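Local coordinates for protein isoaspartyl dipeptidase (Fervidobacterium islandicum, PDB 7CF6) that probably hydrolyses isoaspartyl (beta-aspartyl) dipeptides with a dinuclear zinc site of the amidohydrolase family, at residues H29-V34 with Q354-I359; G60-H65 with N338-F343; Y134-V139 with G159-S164; N197-S202 with M229-K234. All coordinates share one frame; numbering follows the deposited sequence.

Interaction 1: H29-V34 with Q354-I359; sequences HKVIHV and QDADFI
V31 meets F358 and A356 through a single methyl, while the backbones around K30 and D355 join in an isolated beta bridge. With CG1 of V31 anti to its amide nitrogen (chi1 163°), CG2 is left beside that nitrogen and comes to the edge of the F358 ring, near its plane, 3.9 Å from CZ. The same methyl also nears A356 CB. F358 is folded back by its own first torsion (-41°), which brings the far end of the ring closer to 29-34 than its root. Beside this apolar patch, K30 and D355 run alongside one another in the same direction. Their charged ends stay apart, NZ of K30 lying 4.8 Å from OD1 of D355, and D355 OD2 instead pairs with K347. Two backbone bonds complete the bridge: V31 N donates to Q354 O at 2.9 Å, and A356 N to H29 O at 3.3 Å. A356 itself centres an inverse gamma turn. The contact thus ties the N-terminal strand 31-35 to the chain entering strand 358-362, within the beta domain that flanks the barrel. H29 lies at a subunit interface, stacked on H29 of the second subunit. The chemistry implies a junction set mainly by main-chain bonds and a small apolar contact of V31 CG2 with F358 and A356, with the K30 and D355 charges likely to add only a weak, long-range attraction.

Interaction 2: G60-H65 with N338-F343; sequences GLIDPH and NPARVF
P339 faces I62 and P64, and from it the helix offers an apolar group at each step where it meets strand 61-65. CB of P339 lies 4.0 Å from I62 CB, and equally near the CG2 branch of the same isoleucine. The two side chains cross at a slant, and P64 CG adds a flank 4.2 Å from the same P339 CB, so one proline carbon is shared by two strand residues. The next residue, A340, receives the other arm of I62. With CG1 set beside the backbone nitrogen (chi1 -44°) and the chain extended beyond it, CD1 arrives 4.1 Å from A340 CB. One turn after P339 comes F343, whose first torsion of -67° brings the ring to P64; CE1 stands 4.0 Å from P64 CB, while the carbonyl oxygen of P339 lies at the ring's edge. F343 also packs on V98 of the adjacent strand. The short axes pass 8.8 Å apart at 53°, and the strand presents alternate residues, I62 and P64, to the helix. Here the helix 337-343 packs on a strand of the TIM barrel, whose next residues include the zinc ligands H65 and H67 of the HxH motif. Since the closest contacts are all carbon to carbon, the chemistry implies a join held by shape, dispersion and exclusion of water, in which the two proline rings probably leave little freedom to adjust.

Interaction 3: Y134-V139 with G159-S164; sequences YRVPPV and GEIAIS. With ZN (zinc ion), chain Q; ZN (zinc ion), chain R; FWO ((2S)-2-[[(3S)-3-azanyl-4-oxidanyl-4-oxidanylidene-butanoyl]amino]-4-methyl-pentanoic acid), chain P.
Y134 and E160 lie side by side and point the same way, carrying the carboxylate to the two zinc ions and the phenol to the bound dipeptide. The backbone bonding is brief: A162 N donates to Y134 O at 3.0 Å, supplemented by a CA-H...O contact from Y134 CA to E160 O. Apolar contacts come next. CD2 of Y134 sits 3.7 Å from A162 CB, and V136 CG2 meets I161 CG2 at 3.8 Å, the two side chains crossing at about a right angle. The polar and metal contacts centre on E160, whose CG lies between the backbone nitrogen and carbonyl carbon (chi1 44°). Its OE1 binds one zinc ion at 2.3 Å and OE2 the other at 2.6 Å. OE2 also accepts a hydrogen bond of 2.9 Å from the ligand amine N07 and stands in plane at the edge of the Y134 ring, with ring and carboxylate nearly perpendicular. The hydroxyl of Y134 touches ligand carbon C16, and H199 stacks on the ring. With an alanine here the ring and its hydroxyl are gone, which would probably leave H199 without its stacking partner and the E160 carboxylate freer to shift. A carboxylate bridging two metals from a barrel strand is characteristic of the binuclear amidohydrolase site, where many relatives use a carboxylated lysine.

Interaction 4: N197-S202 with M229-K234; sequences NFHVGS and MSRSRK. With ZN (zinc ion), chain Q; FWO ((2S)-2-[[(3S)-3-azanyl-4-oxidanyl-4-oxidanylidene-butanoyl]amino]-4-methyl-pentanoic acid), chain P.
H199 and R231 meet at the ligand because their torsions bring both to the bound dipeptide: CG of H199 is anti to its backbone nitrogen (chi1 169°), and the arginine chain, extended at chi2, bends at chi3 (-144°). Both belong to the TIM barrel of the amidohydrolase fold, H199 near the end of strand 195-200 and R231 in the loop that follows the neighbouring strand 224-227. The ring of H199 and the guanidinium of R231 cross at about a right angle, with H199 CE1 at the edge of the guanidinium. ND1 of H199 binds a zinc ion at 1.9 Å, and its NE2 is hydrogen-bonded to D165, a second-shell carboxylate which, with the zinc bond, probably fixes the ring's rotation. R231 is held through NE, which donates to V200 O at 3.0 Å, on a lone pair of that carbonyl and nearly in the guanidinium plane. The grip sets the guanidinium toward the carboxylate at the leucine end of the bound dipeptide. Carboxylate oxygen O01 of the ligand is modelled implausibly close to R231 NH2, so the exact geometry is doubtful, though a charge pairing there is likely. R167 is a further hydrogen-bond donor to the ligand. Beyond R231, S232 takes the N-cap position of helix 233-243, where its OG weakly accepts from L235 N. On the other flank of R231 in sequence, M229 packs on V200, its chain bent so that the sulphur SD lies 4.1 Å from V200 CG2.

How the interactions relate
From the N terminus, the 29-34 segment opens the longest loop, shut only when 354-359 returns in interaction 1. Within it, strand 55-66 opens interaction 2, which closes at helix 337-343, just before strand 358-362. Interactions 3 and 4 lie inside both loops as short closures in series, 134-139 with 159-164 and then 197-202 with 229-234, and none cross. Interaction 1 joins an early strand to the chain entering strand 358-362 and touches interaction 2 through the D357 O to G60 N pair. Interaction 2 packs helix 337-343 on strand 55-66 of the barrel, and interactions 3 and 4, on neighbouring strands, share a zinc ion and the dipeptide.

Interaction 1: H29-V34 with Q354-I359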
# COMPACT_ATOMS: atom_id res chain seq x y z
N HIS B 29 23.82 26.42 -33.19
CA HIS B 29 22.72 25.55 -32.72
C HIS B 29 21.37 26.28 -32.86
O HIS B 29 20.33 25.59 -32.81
CB HIS B 29 22.97 25.11 -31.27
CG HIS B 29 22.71 26.15 -30.24
ND1 HIS B 29 23.05 27.50 -30.42
CD2 HIS B 29 22.18 26.06 -29.00
CE1 HIS B 29 22.73 28.18 -29.34
NE2 HIS B 29 22.19 27.32 -28.45
N LYS B 30 21.40 27.61 -32.98
CA LYS B 30 20.22 28.46 -33.27
C LYS B 30 20.54 29.35 -34.47
O LYS B 30 21.73 29.49 -34.77
CB LYS B 30 19.86 29.28 -32.03
CG LYS B 30 19.67 28.42 -30.78
CD LYS B 30 19.15 29.17 -29.57
CE LYS B 30 18.57 28.23 -28.54
NZ LYS B 30 18.55 28.82 -27.17
N VAL B 31 19.53 29.93 -35.12
CA VAL B 31 19.72 30.78 -36.33
C VAL B 31 20.29 32.15 -35.92
O VAL B 31 19.59 32.84 -35.19
CB VAL B 31 18.41 30.95 -37.11
CG1 VAL B 31 18.47 32.12 -38.09
CG2 VAL B 31 18.04 29.67 -37.83
N ILE B 32 21.47 32.53 -36.43
CA ILE B 32 22.21 33.78 -36.07
C ILE B 32 21.80 34.92 -37.02
O ILE B 32 21.63 36.06 -36.53
CB ILE B 32 23.75 33.55 -36.06
CG1 ILE B 32 24.15 32.44 -35.08
CG2 ILE B 32 24.52 34.84 -35.77
CD1 ILE B 32 25.60 32.05 -35.13
N HIS B 33 21.67 34.67 -38.32
CA HIS B 33 21.41 35.75 -39.31
C HIS B 33 20.76 35.21 -40.58
O HIS B 33 21.21 34.17 -41.07
CB HIS B 33 22.69 36.51 -39.64
CG HIS B 33 22.46 37.65 -40.58
ND1 HIS B 33 21.90 38.85 -40.17
CD2 HIS B 33 22.68 37.77 -41.91
CE1 HIS B 33 21.81 39.66 -41.20
NE2 HIS B 33 22.28 39.02 -42.28
N VAL B 34 19.74 35.93 -41.06
CA VAL B 34 19.12 35.82 -42.42
C VAL B 34 19.34 37.16 -43.14
O VAL B 34 18.99 38.21 -42.59
CB VAL B 34 17.63 35.46 -42.33
CG1 VAL B 34 17.12 35.00 -43.69
CG2 VAL B 34 17.33 34.40 -41.28
N GLN B 354 15.48 31.17 -33.40
CA GLN B 354 14.83 29.84 -33.54
C GLN B 354 15.90 28.76 -33.64
O GLN B 354 16.98 29.05 -34.16
CB GLN B 354 13.93 29.80 -34.78
CG GLN B 354 12.72 30.73 -34.73
CD GLN B 354 11.52 30.17 -33.98
OE1 GLN B 354 11.22 30.57 -32.86
NE2 GLN B 354 10.79 29.26 -34.62
N ASP B 355 15.58 27.56 -33.17
CA ASP B 355 16.41 26.32 -33.26
C ASP B 355 16.68 26.02 -34.74
O ASP B 355 15.76 26.14 -35.53
CB ASP B 355 15.70 25.16 -32.56
CG ASP B 355 15.47 25.36 -31.06
OD1 ASP B 355 16.18 26.21 -30.45
OD2 ASP B 355 14.59 24.66 -30.50
N ALA B 356 17.93 25.67 -35.07
CA ALA B 356 18.50 25.56 -36.44
C ALA B 356 18.29 24.13 -36.96
O ALA B 356 19.31 23.38 -37.17
CB ALA B 356 19.97 25.95 -36.43
N ASP B 357 17.02 23.78 -37.18
CA ASP B 357 16.53 22.51 -37.76
C ASP B 357 16.10 22.78 -39.20
O ASP B 357 15.10 23.49 -39.39
CB ASP B 357 15.40 21.95 -36.89
CG ASP B 357 15.78 21.69 -35.44
OD1 ASP B 357 17.02 21.67 -35.14
OD2 ASP B 357 14.84 21.46 -34.62
N PHE B 358 16.84 22.27 -40.19
CA PHE B 358 16.60 22.52 -41.64
C PHE B 358 16.45 21.22 -42.42
O PHE B 358 16.84 20.13 -41.96
CB PHE B 358 17.71 23.36 -42.29
CG PHE B 358 18.19 24.49 -41.43
CD1 PHE B 358 17.32 25.44 -40.92
CD2 PHE B 358 19.54 24.57 -41.09
CE1 PHE B 358 17.77 26.45 -40.10
CE2 PHE B 358 20.00 25.59 -40.27
CZ PHE B 358 19.11 26.54 -39.80
N ILE B 359 15.81 21.33 -43.58
CA ILE B 359 15.92 20.31 -44.65
C ILE B 359 16.21 21.08 -45.93
O ILE B 359 15.84 22.27 -46.02
CB ILE B 359 14.68 19.39 -44.74
CG1 ILE B 359 13.44 20.13 -45.26
CG2 ILE B 359 14.41 18.67 -43.41
CD1 ILE B 359 12.28 19.22 -45.62

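Interaction 2: G60-H65 with N338-F343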
# COMPACT_ATOMS: atom_id res chain seq x y z
N GLY B 60 12.83 22.16 -40.37
CA GLY B 60 12.75 20.74 -39.99
C GLY B 60 11.29 20.33 -39.82
O GLY B 60 10.57 21.02 -39.06
N LEU B 61 10.89 19.23 -40.46
CA LEU B 61 9.57 18.59 -40.22
C LEU B 61 9.44 18.07 -38.77
O LEU B 61 10.37 17.40 -38.25
CB LEU B 61 9.38 17.47 -41.24
CG LEU B 61 9.50 17.90 -42.70
CD1 LEU B 61 9.24 16.71 -43.61
CD2 LEU B 61 8.57 19.06 -43.05
N ILE B 62 8.31 18.38 -38.12
CA ILE B 62 7.91 17.91 -36.76
C ILE B 62 6.80 16.87 -36.97
O ILE B 62 5.85 17.17 -37.77
CB ILE B 62 7.45 19.09 -35.88
CG1 ILE B 62 8.37 20.31 -35.99
CG2 ILE B 62 7.26 18.65 -34.43
CD1 ILE B 62 8.02 21.48 -35.07
N ASP B 63 6.94 15.70 -36.32
CA ASP B 63 6.01 14.54 -36.36
C ASP B 63 5.47 14.35 -34.96
O ASP B 63 6.23 13.92 -34.09
CB ASP B 63 6.74 13.30 -36.85
CG ASP B 63 5.84 12.18 -37.32
OD1 ASP B 63 4.64 12.21 -37.03
OD2 ASP B 63 6.36 11.27 -37.99
N PRO B 64 4.20 14.74 -34.66
CA PRO B 64 3.68 14.79 -33.29
C PRO B 64 3.07 13.50 -32.70
O PRO B 64 2.48 13.54 -31.63
CB PRO B 64 2.58 15.86 -33.37
CG PRO B 64 2.61 16.39 -34.78
CD PRO B 64 3.24 15.30 -35.61
N HIS B 65 3.23 12.36 -33.36
CA HIS B 65 2.51 11.12 -32.97
C HIS B 65 3.27 9.92 -33.53
O HIS B 65 3.00 9.57 -34.69
CB HIS B 65 1.04 11.20 -33.46
CG HIS B 65 0.11 10.26 -32.77
ND1 HIS B 65 -0.89 10.71 -31.92
CD2 HIS B 65 0.05 8.91 -32.77
CE1 HIS B 65 -1.53 9.67 -31.43
NE2 HIS B 65 -0.97 8.55 -31.94
N ASN B 338 2.27 24.82 -37.27
CA ASN B 338 1.10 24.28 -36.52
C ASN B 338 1.56 23.33 -35.41
O ASN B 338 1.10 23.41 -34.27
CB ASN B 338 0.06 23.67 -37.46
CG ASN B 338 -0.55 24.67 -38.43
OD1 ASN B 338 -0.20 25.86 -38.44
ND2 ASN B 338 -1.47 24.20 -39.24
N PRO B 339 2.45 22.35 -35.68
CA PRO B 339 2.91 21.47 -34.62
C PRO B 339 3.74 22.24 -33.59
O PRO B 339 3.74 21.85 -32.43
CB PRO B 339 3.77 20.42 -35.32
CG PRO B 339 3.36 20.51 -36.77
CD PRO B 339 2.98 21.96 -37.00
N ALA B 340 4.42 23.30 -34.03
CA ALA B 340 5.27 24.10 -33.12
C ALA B 340 4.37 24.88 -32.16
O ALA B 340 4.70 24.99 -30.96
CB ALA B 340 6.19 24.97 -33.93
N ARG B 341 3.24 25.37 -32.67
CA ARG B 341 2.22 26.09 -31.85
C ARG B 341 1.72 25.19 -30.71
O ARG B 341 1.79 25.60 -29.52
CB ARG B 341 1.03 26.51 -32.72
CG ARG B 341 -0.06 27.23 -31.94
CD ARG B 341 -1.41 26.97 -32.55
NE ARG B 341 -1.31 27.29 -33.96
CZ ARG B 341 -1.86 26.59 -34.96
NH1 ARG B 341 -2.59 25.51 -34.72
NH2 ARG B 341 -1.66 26.99 -36.21
N VAL B 342 1.23 24.00 -31.07
CA VAL B 342 0.46 23.09 -30.17
C VAL B 342 1.33 22.72 -28.96
O VAL B 342 0.74 22.49 -27.89
CB VAL B 342 -0.01 21.83 -30.91
CG1 VAL B 342 -0.60 20.79 -29.96
CG2 VAL B 342 -1.00 22.17 -32.02
N PHE B 343 2.66 22.67 -29.12
CA PHE B 343 3.61 22.19 -28.08
C PHE B 343 4.45 23.35 -27.50
O PHE B 343 5.12 23.10 -26.46
CB PHE B 343 4.48 21.06 -28.63
CG PHE B 343 3.68 19.82 -28.93
CD1 PHE B 343 3.00 19.68 -30.12
CD2 PHE B 343 3.56 18.80 -27.99
CE1 PHE B 343 2.25 18.54 -30.39
CE2 PHE B 343 2.81 17.67 -28.26
CZ PHE B 343 2.17 17.54 -29.46

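Interaction 3: Y134-V139 with G159-S164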
# COMPACT_ATOMS: atom_id res chain seq x y z
N TYR B 134 -3.87 4.58 -24.05
CA TYR B 134 -5.29 4.25 -24.32
C TYR B 134 -6.11 4.26 -23.03
O TYR B 134 -7.08 5.03 -22.94
CB TYR B 134 -5.42 2.86 -24.96
CG TYR B 134 -5.49 2.79 -26.46
CD1 TYR B 134 -4.69 3.58 -27.27
CD2 TYR B 134 -6.37 1.92 -27.09
CE1 TYR B 134 -4.76 3.50 -28.65
CE2 TYR B 134 -6.46 1.83 -28.48
CZ TYR B 134 -5.64 2.62 -29.27
OH TYR B 134 -5.72 2.53 -30.64
N ARG B 135 -5.77 3.41 -22.07
CA ARG B 135 -6.69 3.00 -20.97
C ARG B 135 -6.88 4.13 -19.96
O ARG B 135 -5.92 4.86 -19.70
CB ARG B 135 -6.13 1.78 -20.24
CG ARG B 135 -7.04 1.18 -19.17
CD ARG B 135 -6.42 -0.08 -18.56
NE ARG B 135 -6.37 0.00 -17.11
CZ ARG B 135 -7.33 -0.38 -16.28
NH1 ARG B 135 -8.46 -0.91 -16.72
NH2 ARG B 135 -7.17 -0.21 -14.97
N VAL B 136 -8.08 4.20 -19.37
CA VAL B 136 -8.45 5.07 -18.21
C VAL B 136 -8.87 4.18 -17.04
O VAL B 136 -9.81 3.39 -17.17
CB VAL B 136 -9.59 6.05 -18.59
CG1 VAL B 136 -10.11 6.80 -17.38
CG2 VAL B 136 -9.15 7.04 -19.68
N PRO B 137 -8.21 4.26 -15.85
CA PRO B 137 -7.17 5.26 -15.55
C PRO B 137 -5.80 5.12 -16.24
O PRO B 137 -5.40 4.02 -16.63
CB PRO B 137 -6.99 5.08 -14.04
CG PRO B 137 -7.33 3.62 -13.79
CD PRO B 137 -8.47 3.34 -14.73
N PRO B 138 -5.06 6.23 -16.45
CA PRO B 138 -3.79 6.20 -17.19
C PRO B 138 -2.57 5.73 -16.36
O PRO B 138 -2.46 6.07 -15.20
CB PRO B 138 -3.62 7.66 -17.64
CG PRO B 138 -4.23 8.45 -16.52
CD PRO B 138 -5.37 7.59 -15.98
N VAL B 139 -1.69 4.94 -16.98
CA VAL B 139 -0.41 4.48 -16.37
C VAL B 139 0.42 5.74 -16.13
O VAL B 139 0.25 6.71 -16.90
CB VAL B 139 0.31 3.43 -17.24
CG1 VAL B 139 -0.44 2.12 -17.28
CG2 VAL B 139 0.55 3.94 -18.65
N GLY B 159 -1.53 10.74 -23.08
CA GLY B 159 -2.20 10.14 -24.24
C GLY B 159 -1.60 8.80 -24.65
O GLY B 159 -0.75 8.26 -23.96
N GLU B 160 -2.08 8.25 -25.77
CA GLU B 160 -3.28 8.74 -26.43
C GLU B 160 -4.49 8.11 -25.73
O GLU B 160 -4.53 6.86 -25.71
CB GLU B 160 -3.22 8.45 -27.93
CG GLU B 160 -2.73 7.05 -28.26
CD GLU B 160 -2.79 6.64 -29.72
OE1 GLU B 160 -3.63 7.19 -30.47
OE2 GLU B 160 -2.01 5.73 -30.10
N ILE B 161 -5.37 8.91 -25.11
CA ILE B 161 -6.58 8.44 -24.39
C ILE B 161 -7.59 7.93 -25.41
O ILE B 161 -7.90 8.67 -26.37
CB ILE B 161 -7.20 9.53 -23.50
CG1 ILE B 161 -6.20 10.02 -22.44
CG2 ILE B 161 -8.51 9.06 -22.89
CD1 ILE B 161 -5.50 8.92 -21.65
N ALA B 162 -8.08 6.71 -25.22
CA ALA B 162 -8.99 6.02 -26.16
C ALA B 162 -10.45 6.38 -25.82
O ALA B 162 -10.94 6.06 -24.67
CB ALA B 162 -8.74 4.54 -26.10
N ILE B 163 -11.12 7.04 -26.77
CA ILE B 163 -12.56 7.39 -26.67
C ILE B 163 -13.23 6.99 -27.98
O ILE B 163 -12.59 7.15 -29.03
CB ILE B 163 -12.74 8.88 -26.36
CG1 ILE B 163 -12.21 9.74 -27.51
CG2 ILE B 163 -12.09 9.23 -25.04
CD1 ILE B 163 -12.60 11.19 -27.42
N SER B 164 -14.48 6.52 -27.92
CA SER B 164 -15.25 6.10 -29.11
C SER B 164 -14.49 4.99 -29.83
O SER B 164 -14.31 5.09 -31.08
CB SER B 164 -15.55 7.25 -30.05
OG SER B 164 -16.47 8.16 -29.47
ZN ZN Q . -4.60 5.88 -32.09
ZN ZN R . -1.02 5.95 -32.49
C10 FWO P . -5.39 2.87 -35.77
C13 FWO P . -3.04 1.47 -32.91
C15 FWO P . -6.91 2.71 -35.60
C17 FWO P . -0.97 1.22 -31.44
O01 FWO P . -7.66 3.76 -35.51
O02 FWO P . -3.17 3.63 -33.89
O03 FWO P . -7.41 1.54 -35.57
O04 FWO P . -0.08 1.07 -32.34
O05 FWO P . -0.77 0.66 -30.31
N06 FWO P . -4.69 2.06 -34.76
N07 FWO P . -2.04 3.49 -31.88
C08 FWO P . -5.01 2.39 -37.17
C09 FWO P . -6.04 2.64 -38.30
C11 FWO P . -6.03 1.50 -39.34
C12 FWO P . -5.70 3.98 -38.96
C14 FWO P . -3.61 2.52 -33.88
C16 FWO P . -2.27 2.05 -31.70

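Interaction 4: N197-S202 with M229-K234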
# COMPACT_ATOMS: atom_id res chain seq x y z
N ASN B 197 -3.72 14.17 -25.77
CA ASN B 197 -3.87 13.60 -27.12
C ASN B 197 -5.04 12.64 -27.01
O ASN B 197 -5.06 11.86 -26.07
CB ASN B 197 -2.57 12.96 -27.60
CG ASN B 197 -2.57 12.63 -29.07
OD1 ASN B 197 -3.63 12.48 -29.65
ND2 ASN B 197 -1.39 12.51 -29.66
N PHE B 198 -6.04 12.77 -27.87
CA PHE B 198 -7.22 11.88 -27.91
C PHE B 198 -7.06 10.98 -29.13
O PHE B 198 -6.89 11.50 -30.26
CB PHE B 198 -8.53 12.68 -27.93
CG PHE B 198 -8.94 13.29 -26.61
CD1 PHE B 198 -9.60 12.55 -25.66
CD2 PHE B 198 -8.66 14.62 -26.32
CE1 PHE B 198 -9.98 13.11 -24.45
CE2 PHE B 198 -9.04 15.19 -25.11
CZ PHE B 198 -9.69 14.43 -24.17
N HIS B 199 -7.04 9.66 -28.88
CA HIS B 199 -7.25 8.61 -29.91
C HIS B 199 -8.73 8.34 -30.04
O HIS B 199 -9.31 7.80 -29.09
CB HIS B 199 -6.59 7.29 -29.53
CG HIS B 199 -7.04 6.18 -30.42
ND1 HIS B 199 -6.49 5.98 -31.67
CD2 HIS B 199 -7.97 5.23 -30.25
CE1 HIS B 199 -7.06 4.93 -32.22
NE2 HIS B 199 -7.97 4.45 -31.37
N VAL B 200 -9.28 8.69 -31.19
CA VAL B 200 -10.74 8.69 -31.50
C VAL B 200 -11.02 7.51 -32.44
O VAL B 200 -10.55 7.53 -33.61
CB VAL B 200 -11.18 10.02 -32.13
CG1 VAL B 200 -12.69 10.08 -32.25
CG2 VAL B 200 -10.62 11.22 -31.38
N GLY B 201 -11.75 6.52 -31.95
CA GLY B 201 -12.17 5.37 -32.78
C GLY B 201 -13.26 5.75 -33.76
O GLY B 201 -13.29 6.89 -34.26
N SER B 202 -14.15 4.80 -34.04
CA SER B 202 -15.22 4.88 -35.06
C SER B 202 -16.58 4.67 -34.38
O SER B 202 -17.53 4.25 -35.05
CB SER B 202 -14.93 3.89 -36.15
OG SER B 202 -14.01 2.92 -35.69
N MET B 229 -8.58 12.22 -37.43
CA MET B 229 -9.89 12.89 -37.69
C MET B 229 -10.16 13.00 -39.20
O MET B 229 -10.99 13.82 -39.59
CB MET B 229 -9.97 14.28 -37.04
CG MET B 229 -9.71 14.29 -35.53
SD MET B 229 -11.09 13.98 -34.34
CE MET B 229 -12.54 14.29 -35.34
N SER B 230 -9.49 12.19 -40.02
CA SER B 230 -9.90 11.92 -41.42
C SER B 230 -10.41 10.46 -41.57
O SER B 230 -10.92 10.13 -42.62
CB SER B 230 -8.80 12.29 -42.41
OG SER B 230 -7.53 11.78 -42.03
N ARG B 231 -10.36 9.66 -40.50
CA ARG B 231 -10.90 8.27 -40.41
C ARG B 231 -12.07 8.06 -41.37
O ARG B 231 -11.99 7.17 -42.25
CB ARG B 231 -11.43 8.00 -38.99
CG ARG B 231 -10.79 6.80 -38.31
CD ARG B 231 -11.51 6.32 -37.07
NE ARG B 231 -10.58 5.85 -36.05
CZ ARG B 231 -9.63 4.95 -36.26
NH1 ARG B 231 -9.47 4.40 -37.45
NH2 ARG B 231 -8.81 4.59 -35.28
N SER B 232 -13.12 8.84 -41.14
CA SER B 232 -14.44 8.86 -41.82
C SER B 232 -14.78 10.32 -42.08
O SER B 232 -14.31 11.17 -41.29
CB SER B 232 -15.49 8.21 -40.95
OG SER B 232 -15.66 8.92 -39.71
N ARG B 233 -15.59 10.63 -43.10
CA ARG B 233 -15.89 12.05 -43.41
C ARG B 233 -16.86 12.66 -42.38
O ARG B 233 -16.80 13.91 -42.17
CB ARG B 233 -16.44 12.24 -44.82
CG ARG B 233 -16.27 13.67 -45.32
CD ARG B 233 -16.05 13.73 -46.83
NE ARG B 233 -16.70 12.58 -47.48
CZ ARG B 233 -16.38 12.04 -48.66
NH1 ARG B 233 -17.06 10.99 -49.09
NH2 ARG B 233 -15.42 12.52 -49.43
N LYS B 234 -17.70 11.82 -41.76
CA LYS B 234 -18.57 12.21 -40.63
C LYS B 234 -17.67 12.79 -39.53
O LYS B 234 -18.00 13.85 -38.97
CB LYS B 234 -19.39 11.02 -40.14
CG LYS B 234 -20.62 11.41 -39.34
CD LYS B 234 -21.29 10.24 -38.66
CE LYS B 234 -22.28 10.68 -37.60
NZ LYS B 234 -22.97 9.53 -36.97
ZN ZN Q . -4.60 5.88 -32.09
C10 FWO P . -5.39 2.87 -35.77
C13 FWO P . -3.04 1.47 -32.91
C15 FWO P . -6.91 2.71 -35.60
C17 FWO P . -0.97 1.22 -31.44
O01 FWO P . -7.66 3.76 -35.51
O02 FWO P . -3.17 3.63 -33.89
O03 FWO P . -7.41 1.54 -35.57
O04 FWO P . -0.08 1.07 -32.34
O05 FWO P . -0.77 0.66 -30.31
N06 FWO P . -4.69 2.06 -34.76
N07 FWO P . -2.04 3.49 -31.88
C08 FWO P . -5.01 2.39 -37.17
C09 FWO P . -6.04 2.64 -38.30
C11 FWO P . -6.03 1.50 -39.34
C12 FWO P . -5.70 3.98 -38.96
C14 FWO P . -3.61 2.52 -33.88
C16 FWO P . -2.27 2.05 -31.70